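Local coordinates for protein leucine--trna ligase (Agrobacterium radiobacter, PDB 5AH5) that probably joins L-leucine to its cognate tRNA at the expense of ATP, as a class I aminoacyl-tRNA synthetase, at residues 154-159 with 182-187; 188-193 with 414-419; 423-428 with 485-490. All coordinates share one frame; numbering follows the deposited sequence.

Interaction 1: 154-159 with 182-187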
loop_
_atom_site.group_PDB
_atom_site.type_symbol
_atom_site.label_atom_id
_atom_site.label_comp_id
_atom_site.label_asym_id
_atom_site.label_seq_id
_atom_site.Cartn_x
_atom_site.Cartn_y
_atom_site.Cartn_z
ATOM N N VAL B 154 -17.861 -3.413 -20.848
ATOM C CA VAL B 154 -17.398 -3.035 -19.500
ATOM C C VAL B 154 -18.168 -3.833 -18.500
ATOM O O VAL B 154 -19.228 -4.369 -18.829
ATOM C CB VAL B 154 -17.610 -1.529 -19.184
ATOM C CG1 VAL B 154 -16.805 -0.659 -20.142
ATOM C CG2 VAL B 154 -19.068 -1.140 -19.181
ATOM N N TYR B 155 -17.626 -3.939 -17.292
ATOM C CA TYR B 155 -18.327 -4.604 -16.213
ATOM C C TYR B 155 -19.427 -3.742 -15.670
ATOM O O TYR B 155 -19.250 -2.538 -15.542
ATOM C CB TYR B 155 -17.352 -4.962 -15.083
ATOM C CG TYR B 155 -16.374 -6.004 -15.506
ATOM C CD1 TYR B 155 -16.716 -7.355 -15.482
ATOM C CD2 TYR B 155 -15.131 -5.652 -15.991
ATOM C CE1 TYR B 155 -15.812 -8.325 -15.860
ATOM C CE2 TYR B 155 -14.232 -6.605 -16.404
ATOM C CZ TYR B 155 -14.574 -7.941 -16.331
ATOM O OH TYR B 155 -13.672 -8.882 -16.746
ATOM N N TRP B 156 -20.537 -4.364 -15.276
ATOM C CA TRP B 156 -21.717 -3.678 -14.781
ATOM C C TRP B 156 -22.164 -4.380 -13.529
ATOM O O TRP B 156 -22.367 -5.582 -13.558
ATOM C CB TRP B 156 -22.823 -3.732 -15.855
ATOM C CG TRP B 156 -24.199 -3.297 -15.368
ATOM C CD1 TRP B 156 -25.237 -4.113 -15.039
ATOM C CD2 TRP B 156 -24.663 -1.944 -15.146
ATOM N NE1 TRP B 156 -26.311 -3.362 -14.614
ATOM C CE2 TRP B 156 -25.995 -2.034 -14.677
ATOM C CE3 TRP B 156 -24.087 -0.667 -15.320
ATOM C CZ2 TRP B 156 -26.769 -0.888 -14.366
ATOM C CZ3 TRP B 156 -24.836 0.464 -15.005
ATOM C CH2 TRP B 156 -26.169 0.350 -14.524
ATOM N N ASP B 157 -22.295 -3.649 -12.438
ATOM C CA ASP B 157 -22.839 -4.156 -11.187
ATOM C C ASP B 157 -24.329 -3.745 -11.069
ATOM O O ASP B 157 -24.622 -2.593 -10.890
ATOM C CB ASP B 157 -22.015 -3.605 -10.018
ATOM C CG ASP B 157 -22.364 -4.204 -8.666
ATOM O OD1 ASP B 157 -23.545 -4.488 -8.396
ATOM O OD2 ASP B 157 -21.427 -4.343 -7.836
ATOM N N PRO B 158 -25.248 -4.722 -11.105
ATOM C CA PRO B 158 -26.657 -4.414 -11.116
ATOM C C PRO B 158 -27.132 -3.977 -9.757
ATOM O O PRO B 158 -28.136 -3.297 -9.671
ATOM C CB PRO B 158 -27.319 -5.751 -11.585
ATOM C CG PRO B 158 -26.364 -6.826 -11.124
ATOM C CD PRO B 158 -24.991 -6.186 -11.200
ATOM N N VAL B 159 -26.412 -4.284 -8.696
ATOM C CA VAL B 159 -26.820 -3.795 -7.388
ATOM C C VAL B 159 -26.308 -2.374 -7.137
ATOM O O VAL B 159 -27.057 -1.559 -6.603
ATOM C CB VAL B 159 -26.407 -4.757 -6.255
ATOM C CG1 VAL B 159 -26.658 -4.138 -4.886
ATOM C CG2 VAL B 159 -27.178 -6.080 -6.408
ATOM N N TYR B 182 -22.188 -8.329 -14.463
ATOM C CA TYR B 182 -22.493 -8.636 -15.856
ATOM C C TYR B 182 -21.674 -7.732 -16.715
ATOM O O TYR B 182 -21.020 -6.837 -16.178
ATOM C CB TYR B 182 -23.998 -8.428 -16.114
ATOM C CG TYR B 182 -24.830 -9.453 -15.393
ATOM C CD1 TYR B 182 -25.047 -9.324 -14.040
ATOM C CD2 TYR B 182 -25.365 -10.583 -16.061
ATOM C CE1 TYR B 182 -25.791 -10.243 -13.341
ATOM C CE2 TYR B 182 -26.116 -11.527 -15.365
ATOM C CZ TYR B 182 -26.328 -11.345 -13.992
ATOM O OH TYR B 182 -27.023 -12.221 -13.184
ATOM N N LYS B 183 -21.661 -7.992 -18.026
ATOM C CA LYS B 183 -20.976 -7.163 -19.012
ATOM C C LYS B 183 -21.984 -6.499 -19.972
ATOM O O LYS B 183 -22.814 -7.169 -20.531
ATOM C CB LYS B 183 -19.995 -7.993 -19.839
ATOM C CG LYS B 183 -18.707 -8.409 -19.120
ATOM C CD LYS B 183 -17.546 -7.412 -19.273
ATOM C CE LYS B 183 -16.209 -8.122 -19.533
ATOM N NZ LYS B 183 -15.064 -7.200 -19.826
ATOM N N ARG B 184 -21.882 -5.189 -20.170
ATOM C CA ARG B 184 -22.666 -4.442 -21.166
ATOM C C ARG B 184 -21.714 -3.688 -22.040
ATOM O O ARG B 184 -20.636 -3.299 -21.576
ATOM C CB ARG B 184 -23.482 -3.338 -20.539
ATOM C CG ARG B 184 -24.488 -3.704 -19.494
ATOM C CD ARG B 184 -24.968 -2.387 -18.884
ATOM N NE ARG B 184 -26.309 -2.499 -18.309
ATOM C CZ ARG B 184 -27.088 -1.471 -17.995
ATOM N NH1 ARG B 184 -26.684 -0.206 -18.183
ATOM N NH2 ARG B 184 -28.303 -1.720 -17.499
ATOM N N ARG B 185 -22.162 -3.414 -23.271
ATOM C CA ARG B 185 -21.539 -2.474 -24.203
ATOM C C ARG B 185 -22.221 -1.089 -24.043
ATOM O O ARG B 185 -23.442 -1.001 -24.012
ATOM C CB ARG B 185 -21.710 -3.011 -25.621
ATOM C CG ARG B 185 -20.806 -2.418 -26.695
ATOM C CD ARG B 185 -20.902 -3.274 -27.963
ATOM N NE ARG B 185 -20.080 -2.773 -29.062
ATOM C CZ ARG B 185 -20.390 -1.721 -29.826
ATOM N NH1 ARG B 185 -21.507 -1.014 -29.624
ATOM N NH2 ARG B 185 -19.562 -1.358 -30.802
ATOM N N THR B 186 -21.428 -0.023 -23.907
ATOM C CA THR B 186 -21.924 1.313 -23.520
ATOM C C THR B 186 -20.800 2.301 -23.733
ATOM O O THR B 186 -19.637 1.930 -23.550
ATOM C CB THR B 186 -22.194 1.486 -21.983
ATOM O OG1 THR B 186 -22.683 0.288 -21.383
ATOM C CG2 THR B 186 -23.147 2.584 -21.718
ATOM N N PRO B 187 -21.123 3.566 -24.029
ATOM C CA PRO B 187 -20.023 4.548 -24.158
ATOM C C PRO B 187 -19.547 4.990 -22.777
ATOM O O PRO B 187 -20.376 5.388 -21.921
ATOM C CB PRO B 187 -20.642 5.721 -24.948
ATOM C CG PRO B 187 -21.985 5.260 -25.396
ATOM C CD PRO B 187 -22.413 4.107 -24.508
#
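Trp156 carries the guanidinium of Arg184 flat on one face of its indole, the two planes only 4° apart. CZ of Arg184 sits 3.5 Å from CE2 of Trp156, while NH1 lies over CZ3 and CH2 and NH2 over CZ2, so the cation covers the electron-rich six-membered ring; this is a stack and a cation-pi contact at once. The arginine chain, extended from CG to NE, also lays CD over the five-membered ring as a CH-pi contact. On the other side of the strand pair, Lys183 repeats the theme with a phenol: CE and NZ both lie over one face of the Tyr155 ring, NZ 3.6 Å from CE2. Bends at chi2 (-91°) and chi3 (-138°) put CD and CE of Lys183 there. The hydroxyl of Tyr155 is bonded to Gln413. Pro158 CG lies 4.1 Å from CD1 of Tyr182, the two side chains crossing at about a right angle.

Between these two layers, two pairs of backbone bonds join the strands: Val154 N donates to Arg184 O at 2.9 Å and Arg184 N returns to Val154 O, while Tyr182 N reaches Trp156 O at 2.9 Å and Trp156 N gives to Tyr182 O. Val154, whose branched side chain suits a strand, is buried and rests on Val163. Long side chains suit this surface, where the shaft can lie on an aromatic ring while the charge probably stays near solvent. The pattern is that of a twisted antiparallel strand pair, with cross-strand cation-pi contacts on both faces, in the large antiparallel sheet of the synthetase.

Interaction 2: 188-193 with 414-419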
loop_
_atom_site.group_PDB
_atom_site.type_symbol
_atom_site.label_atom_id
_atom_site.label_comp_id
_atom_site.label_asym_id
_atom_site.label_seq_id
_atom_site.Cartn_x
_atom_site.Cartn_y
_atom_site.Cartn_z
ATOM N N GLN B 188 -18.244 4.846 -22.531
ATOM C CA GLN B 188 -17.706 5.073 -21.204
ATOM C C GLN B 188 -16.341 5.706 -21.333
ATOM O O GLN B 188 -15.726 5.702 -22.442
ATOM C CB GLN B 188 -17.593 3.761 -20.450
ATOM C CG GLN B 188 -18.897 3.075 -20.131
ATOM C CD GLN B 188 -19.745 3.773 -19.093
ATOM O OE1 GLN B 188 -19.266 4.345 -18.111
ATOM N NE2 GLN B 188 -21.037 3.710 -19.303
ATOM N N TRP B 189 -15.884 6.277 -20.210
ATOM C CA TRP B 189 -14.558 6.858 -20.134
ATOM C C TRP B 189 -13.570 5.825 -19.592
ATOM O O TRP B 189 -13.913 5.007 -18.694
ATOM C CB TRP B 189 -14.538 8.137 -19.284
ATOM C CG TRP B 189 -15.314 9.241 -19.937
ATOM C CD1 TRP B 189 -16.603 9.554 -19.710
ATOM C CD2 TRP B 189 -14.837 10.176 -20.911
ATOM N NE1 TRP B 189 -16.972 10.614 -20.471
ATOM C CE2 TRP B 189 -15.910 11.018 -21.228
ATOM C CE3 TRP B 189 -13.608 10.370 -21.556
ATOM C CZ2 TRP B 189 -15.796 12.063 -22.158
ATOM C CZ3 TRP B 189 -13.466 11.363 -22.445
ATOM C CH2 TRP B 189 -14.581 12.224 -22.773
ATOM N N PHE B 190 -12.353 5.904 -20.138
ATOM C CA PHE B 190 -11.260 4.984 -19.878
ATOM C C PHE B 190 -9.947 5.747 -19.770
ATOM O O PHE B 190 -9.813 6.866 -20.331
ATOM C CB PHE B 190 -11.092 4.045 -21.066
ATOM C CG PHE B 190 -12.240 3.150 -21.276
ATOM C CD1 PHE B 190 -12.320 1.942 -20.624
ATOM C CD2 PHE B 190 -13.271 3.518 -22.144
ATOM C CE1 PHE B 190 -13.414 1.099 -20.835
ATOM C CE2 PHE B 190 -14.333 2.700 -22.351
ATOM C CZ PHE B 190 -14.412 1.481 -21.699
ATOM N N VAL B 191 -8.977 5.141 -19.081
ATOM C CA VAL B 191 -7.580 5.567 -19.173
ATOM C C VAL B 191 -6.752 4.441 -19.779
ATOM O O VAL B 191 -6.913 3.268 -19.424
ATOM C CB VAL B 191 -6.954 5.954 -17.841
ATOM C CG1 VAL B 191 -5.835 6.956 -18.089
ATOM C CG2 VAL B 191 -7.976 6.505 -16.870
ATOM N N ASP B 192 -5.865 4.806 -20.706
ATOM C CA ASP B 192 -5.062 3.832 -21.438
ATOM C C ASP B 192 -3.874 3.317 -20.598
ATOM O O ASP B 192 -2.742 3.627 -20.860
ATOM C CB ASP B 192 -4.558 4.474 -22.729
ATOM C CG ASP B 192 -3.924 3.477 -23.684
ATOM O OD1 ASP B 192 -3.910 2.251 -23.418
ATOM O OD2 ASP B 192 -3.429 3.933 -24.712
ATOM N N ILE B 193 -4.169 2.558 -19.567
ATOM C CA ILE B 193 -3.145 1.888 -18.750
ATOM C C ILE B 193 -2.371 0.772 -19.507
ATOM O O ILE B 193 -1.182 0.511 -19.222
ATOM C CB ILE B 193 -3.790 1.381 -17.455
ATOM C CG1 ILE B 193 -2.744 1.041 -16.371
ATOM C CG2 ILE B 193 -4.728 0.214 -17.726
ATOM C CD1 ILE B 193 -3.408 0.706 -15.048
ATOM N N ASN B 414 -7.955 -1.906 -20.065
ATOM C CA ASN B 414 -7.996 -0.469 -19.858
ATOM C C ASN B 414 -9.015 -0.113 -18.788
ATOM O O ASN B 414 -9.988 -0.836 -18.552
ATOM C CB ASN B 414 -8.118 0.307 -21.150
ATOM C CG ASN B 414 -6.758 0.529 -21.819
ATOM O OD1 ASN B 414 -5.700 0.333 -21.223
ATOM N ND2 ASN B 414 -6.782 0.999 -23.037
ATOM N N TRP B 415 -8.694 0.956 -18.071
ATOM C CA TRP B 415 -9.336 1.319 -16.817
ATOM C C TRP B 415 -10.607 2.179 -17.052
ATOM O O TRP B 415 -10.475 3.365 -17.383
ATOM C CB TRP B 415 -8.301 2.141 -16.084
ATOM C CG TRP B 415 -8.663 2.630 -14.718
ATOM C CD1 TRP B 415 -9.678 2.222 -13.950
ATOM C CD2 TRP B 415 -7.953 3.606 -13.984
ATOM N NE1 TRP B 415 -9.674 2.920 -12.757
ATOM C CE2 TRP B 415 -8.610 3.773 -12.766
ATOM C CE3 TRP B 415 -6.812 4.362 -14.244
ATOM C CZ2 TRP B 415 -8.164 4.636 -11.795
ATOM C CZ3 TRP B 415 -6.367 5.249 -13.280
ATOM C CH2 TRP B 415 -7.054 5.370 -12.057
ATOM N N SER B 416 -11.793 1.594 -16.842
ATOM C CA SER B 416 -13.075 2.322 -16.749
ATOM C C SER B 416 -13.128 3.177 -15.519
ATOM O O SER B 416 -13.115 2.633 -14.406
ATOM C CB SER B 416 -14.286 1.403 -16.529
ATOM O OG SER B 416 -14.383 0.482 -17.535
ATOM N N ILE B 417 -13.321 4.469 -15.722
ATOM C CA ILE B 417 -13.417 5.466 -14.658
ATOM C C ILE B 417 -14.757 6.154 -14.513
ATOM O O ILE B 417 -15.022 6.753 -13.470
ATOM C CB ILE B 417 -12.281 6.514 -14.723
ATOM C CG1 ILE B 417 -12.213 7.225 -16.085
ATOM C CG2 ILE B 417 -10.969 5.799 -14.442
ATOM C CD1 ILE B 417 -11.390 8.505 -16.087
ATOM N N SER B 418 -15.613 6.038 -15.511
ATOM C CA SER B 418 -16.928 6.641 -15.442
ATOM C C SER B 418 -17.927 5.780 -14.674
ATOM O O SER B 418 -18.035 4.576 -14.883
ATOM C CB SER B 418 -17.439 7.062 -16.824
ATOM O OG SER B 418 -17.227 6.101 -17.840
ATOM N N ARG B 419 -18.619 6.431 -13.755
ATOM C CA ARG B 419 -19.535 5.787 -12.850
ATOM C C ARG B 419 -20.900 6.475 -12.959
ATOM O O ARG B 419 -20.960 7.695 -12.962
ATOM C CB ARG B 419 -18.975 5.885 -11.420
ATOM C CG ARG B 419 -17.591 5.244 -11.325
ATOM C CD ARG B 419 -17.700 3.737 -11.449
ATOM N NE ARG B 419 -16.375 3.134 -11.327
ATOM C CZ ARG B 419 -15.609 2.812 -12.335
ATOM N NH1 ARG B 419 -16.025 2.971 -13.596
ATOM N NH2 ARG B 419 -14.401 2.304 -12.091
#
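Ser418 hydrogen-bonds with both Gln188 and Trp189 through one hydroxyl. Its OG donates to Gln188 OE1 at 2.7 Å and accepts from Trp189 N, also at 2.7 Å and nearly straight (167°). With chi1 at 44°, OG stands between the backbone N and the carbonyl carbon of Ser418; a small hydroxyl that can donate and accept together suits a spot where the strand's regular bonding is interrupted. At the other end, Asn414 ND2 gives a bond of 3.2 Å to Asp192 OD1, coming from above the carboxylate plane, and the asparagine is held further by Tyr148 at ND2 and by the backbone N of Arg194 at OD1. Trp189 NE1 is bonded to Asp483.

Backbone bonds form a second group. Val191 N donates to Trp415 O at 2.9 Å and Trp415 N to Val191 O, an oxygen that also accepts from Ile193 N across the inverse gamma turn centred on Asp192. Ile417 N bonds Trp189 O at 3.1 Å. These are neighbouring antiparallel strands, 182-191 and 415-419, the second interrupted at Ile417. They come from two sequence parts of the class I synthetase region, with the editing domain inserted between them.

Among the apolar contacts, Val191 CG2 touches Trp415 CE3 at 3.6 Å, the two side chains lying side by side and pointing the same way, and also meets Ile417 CG2. Branched valine and isoleucine suit a strand packed against an indole, and Phe539 of helix 533-546 closes over Val191 and Trp415, with Tyr536 stacked on the indole.

Two rings meet serines. Phe190 brings CE1 within 3.5 Å of Ser416 OG; serine, being short, permits this close approach. At the indole edge of Trp189, in its plane, lies Ser418 CB.

Interaction 3: 423-428 with 485-490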
loop_
_atom_site.group_PDB
_atom_site.type_symbol
_atom_site.label_atom_id
_atom_site.label_comp_id
_atom_site.label_asym_id
_atom_site.label_seq_id
_atom_site.Cartn_x
_atom_site.Cartn_y
_atom_site.Cartn_z
ATOM N N TRP B 423 -22.206 10.610 -6.257
ATOM C CA TRP B 423 -21.252 11.071 -5.257
ATOM C C TRP B 423 -19.858 10.742 -5.735
ATOM O O TRP B 423 -19.251 9.711 -5.344
ATOM C CB TRP B 423 -21.603 10.531 -3.881
ATOM C CG TRP B 423 -20.755 11.118 -2.819
ATOM C CD1 TRP B 423 -19.806 10.433 -2.064
ATOM C CD2 TRP B 423 -20.707 12.491 -2.383
ATOM N NE1 TRP B 423 -19.222 11.298 -1.195
ATOM C CE2 TRP B 423 -19.725 12.568 -1.384
ATOM C CE3 TRP B 423 -21.383 13.688 -2.775
ATOM C CZ2 TRP B 423 -19.425 13.766 -0.712
ATOM C CZ3 TRP B 423 -21.080 14.888 -2.122
ATOM C CH2 TRP B 423 -20.087 14.929 -1.118
ATOM N N GLY B 424 -19.406 11.573 -6.673
ATOM C CA GLY B 424 -18.014 11.526 -7.190
ATOM C C GLY B 424 -17.713 12.783 -7.961
ATOM O O GLY B 424 -18.584 13.686 -8.155
ATOM N N CYS B 425 -16.518 12.841 -8.470
ATOM C CA CYS B 425 -16.048 14.059 -9.156
ATOM C C CYS B 425 -16.699 14.174 -10.531
ATOM O O CYS B 425 -16.519 13.267 -11.343
ATOM C CB CYS B 425 -14.542 13.976 -9.326
ATOM S SG CYS B 425 -13.833 15.471 -10.008
ATOM N N PRO B 426 -17.419 15.305 -10.840
ATOM C CA PRO B 426 -17.957 15.379 -12.175
ATOM C C PRO B 426 -16.929 15.330 -13.265
ATOM O O PRO B 426 -15.812 15.798 -13.070
ATOM C CB PRO B 426 -18.773 16.709 -12.178
ATOM C CG PRO B 426 -19.088 16.946 -10.747
ATOM C CD PRO B 426 -17.886 16.420 -10.004
ATOM N N ILE B 427 -17.279 14.681 -14.373
ATOM C CA ILE B 427 -16.462 14.602 -15.568
ATOM C C ILE B 427 -16.650 15.934 -16.343
ATOM O O ILE B 427 -17.765 16.241 -16.711
ATOM C CB ILE B 427 -16.881 13.401 -16.380
ATOM C CG1 ILE B 427 -16.491 12.142 -15.573
ATOM C CG2 ILE B 427 -16.256 13.419 -17.795
ATOM C CD1 ILE B 427 -16.549 10.835 -16.355
ATOM N N PRO B 428 -15.563 16.733 -16.529
ATOM C CA PRO B 428 -15.626 18.135 -16.988
ATOM C C PRO B 428 -15.672 18.209 -18.524
ATOM O O PRO B 428 -14.780 18.756 -19.206
ATOM C CB PRO B 428 -14.356 18.736 -16.380
ATOM C CG PRO B 428 -13.380 17.606 -16.548
ATOM C CD PRO B 428 -14.177 16.376 -16.133
ATOM N N ASP B 485 -21.947 11.374 -15.898
ATOM C CA ASP B 485 -21.215 10.399 -15.030
ATOM C C ASP B 485 -20.126 11.078 -14.217
ATOM O O ASP B 485 -19.701 12.225 -14.547
ATOM C CB ASP B 485 -20.611 9.277 -15.868
ATOM C CG ASP B 485 -21.681 8.379 -16.502
ATOM O OD1 ASP B 485 -22.843 8.433 -16.032
ATOM O OD2 ASP B 485 -21.371 7.621 -17.444
ATOM N N THR B 486 -19.719 10.381 -13.142
ATOM C CA THR B 486 -18.709 10.858 -12.230
ATOM C C THR B 486 -17.458 9.972 -12.272
ATOM O O THR B 486 -17.463 8.847 -12.824
ATOM C CB THR B 486 -19.248 11.069 -10.837
ATOM O OG1 THR B 486 -19.768 9.852 -10.275
ATOM C CG2 THR B 486 -20.299 12.153 -10.843
ATOM N N MET B 487 -16.387 10.476 -11.704
ATOM C CA MET B 487 -15.153 9.719 -11.696
ATOM C C MET B 487 -15.147 8.698 -10.551
ATOM O O MET B 487 -15.516 8.969 -9.410
ATOM C CB MET B 487 -13.957 10.666 -11.589
ATOM C CG MET B 487 -13.851 11.644 -12.741
ATOM S SD MET B 487 -12.344 12.603 -12.664
ATOM C CE MET B 487 -12.770 14.147 -13.511
ATOM N N ASP B 488 -14.686 7.514 -10.849
ATOM C CA ASP B 488 -14.433 6.534 -9.756
ATOM C C ASP B 488 -13.473 7.038 -8.646
ATOM O O ASP B 488 -12.556 7.783 -8.941
ATOM C CB ASP B 488 -13.896 5.260 -10.325
ATOM C CG ASP B 488 -13.959 4.109 -9.288
ATOM O OD1 ASP B 488 -15.099 3.600 -8.958
ATOM O OD2 ASP B 488 -12.839 3.750 -8.808
ATOM N N THR B 489 -13.772 6.676 -7.396
ATOM C CA THR B 489 -12.936 6.965 -6.212
ATOM C C THR B 489 -11.421 6.661 -6.397
ATOM O O THR B 489 -10.586 7.394 -5.892
ATOM C CB THR B 489 -13.452 6.259 -4.955
ATOM O OG1 THR B 489 -12.635 6.608 -3.843
ATOM C CG2 THR B 489 -13.496 4.731 -5.069
ATOM N N PHE B 490 -11.078 5.663 -7.207
ATOM C CA PHE B 490 -9.676 5.364 -7.435
ATOM C C PHE B 490 -8.944 6.341 -8.347
ATOM O O PHE B 490 -7.687 6.376 -8.357
ATOM C CB PHE B 490 -9.466 3.909 -7.853
ATOM C CG PHE B 490 -9.786 2.949 -6.751
ATOM C CD1 PHE B 490 -8.859 2.742 -5.708
ATOM C CD2 PHE B 490 -10.974 2.234 -6.742
ATOM C CE1 PHE B 490 -9.116 1.812 -4.728
ATOM C CE2 PHE B 490 -11.267 1.344 -5.721
ATOM C CZ PHE B 490 -10.329 1.144 -4.698
HETATM O O HOH W 1 -14.643 10.884 -7.571
HETATM O O HOH W 2 -20.120 14.661 -14.937
#
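Gly424 meets Thr486 at the start of a short, loosely bonded antiparallel pairing between strands 425-432 and 486-487, part of the large antiparallel sheet. Gly424 O lies 3.5 Å from Thr486 CG2; with no side chain, the glycine lets the threonine come close, since a CB here would clash with Met487 O and Thr486 OG1. That hydroxyl is bonded to the backbone O of Arg421.

At Cys425 the direct backbone bond is Met487 N to Cys425 O, 2.8 Å, while a water accepts from Cys425 N and donates to Met487 O, linking the two backbones a second time. The thiol packs on the methionine, SG 3.9 Å from CE, and Phe138 and Gln134 of helix 128-143 touch Met487 as well.

Pro426, which has no amide hydrogen to offer, suits its non-hydrogen-bonded pairing with Thr486. Its carbonyl O is close to Met487 CE and accepts from Gln135.

Ile427 N makes a weak, long bond to Asp485 O, and a second water is hydrogen-bonded to that same N. Ile427 CG1 lies 3.4 Å from Asp485 O and 3.9 Å from Met487 CG. An unbranched, flexible methionine suits a place between these neighbours: CG beside the backbone N (chi1 -61°) and the chain extended beyond it, its terminal CE ends 3.7 Å from CD of Pro428.

From the N terminus, strand 153-157 turns back through residues 160-181 to meet strand 182-191, and interaction 1 closes that local loop. The same strand runs on into interaction 2, which closes a longer loop of 220 residues, including the editing domain. Val154 CG1 packs on Phe190 CZ where the two contacts meet. Strand 425-432 follows shortly after, and interaction 3 closes a third loop, of 56 residues holding the four zinc-binding cysteines. The loops follow in series, neither nesting nor crossing. Arg419 NE and Asp488 OD1 join interactions 2 and 3 by a salt bridge of 2.7 Å. All three lie in one antiparallel sheet, where strand 182-191 borders both 153-157 and 415-419, and 415-419 borders 486-487.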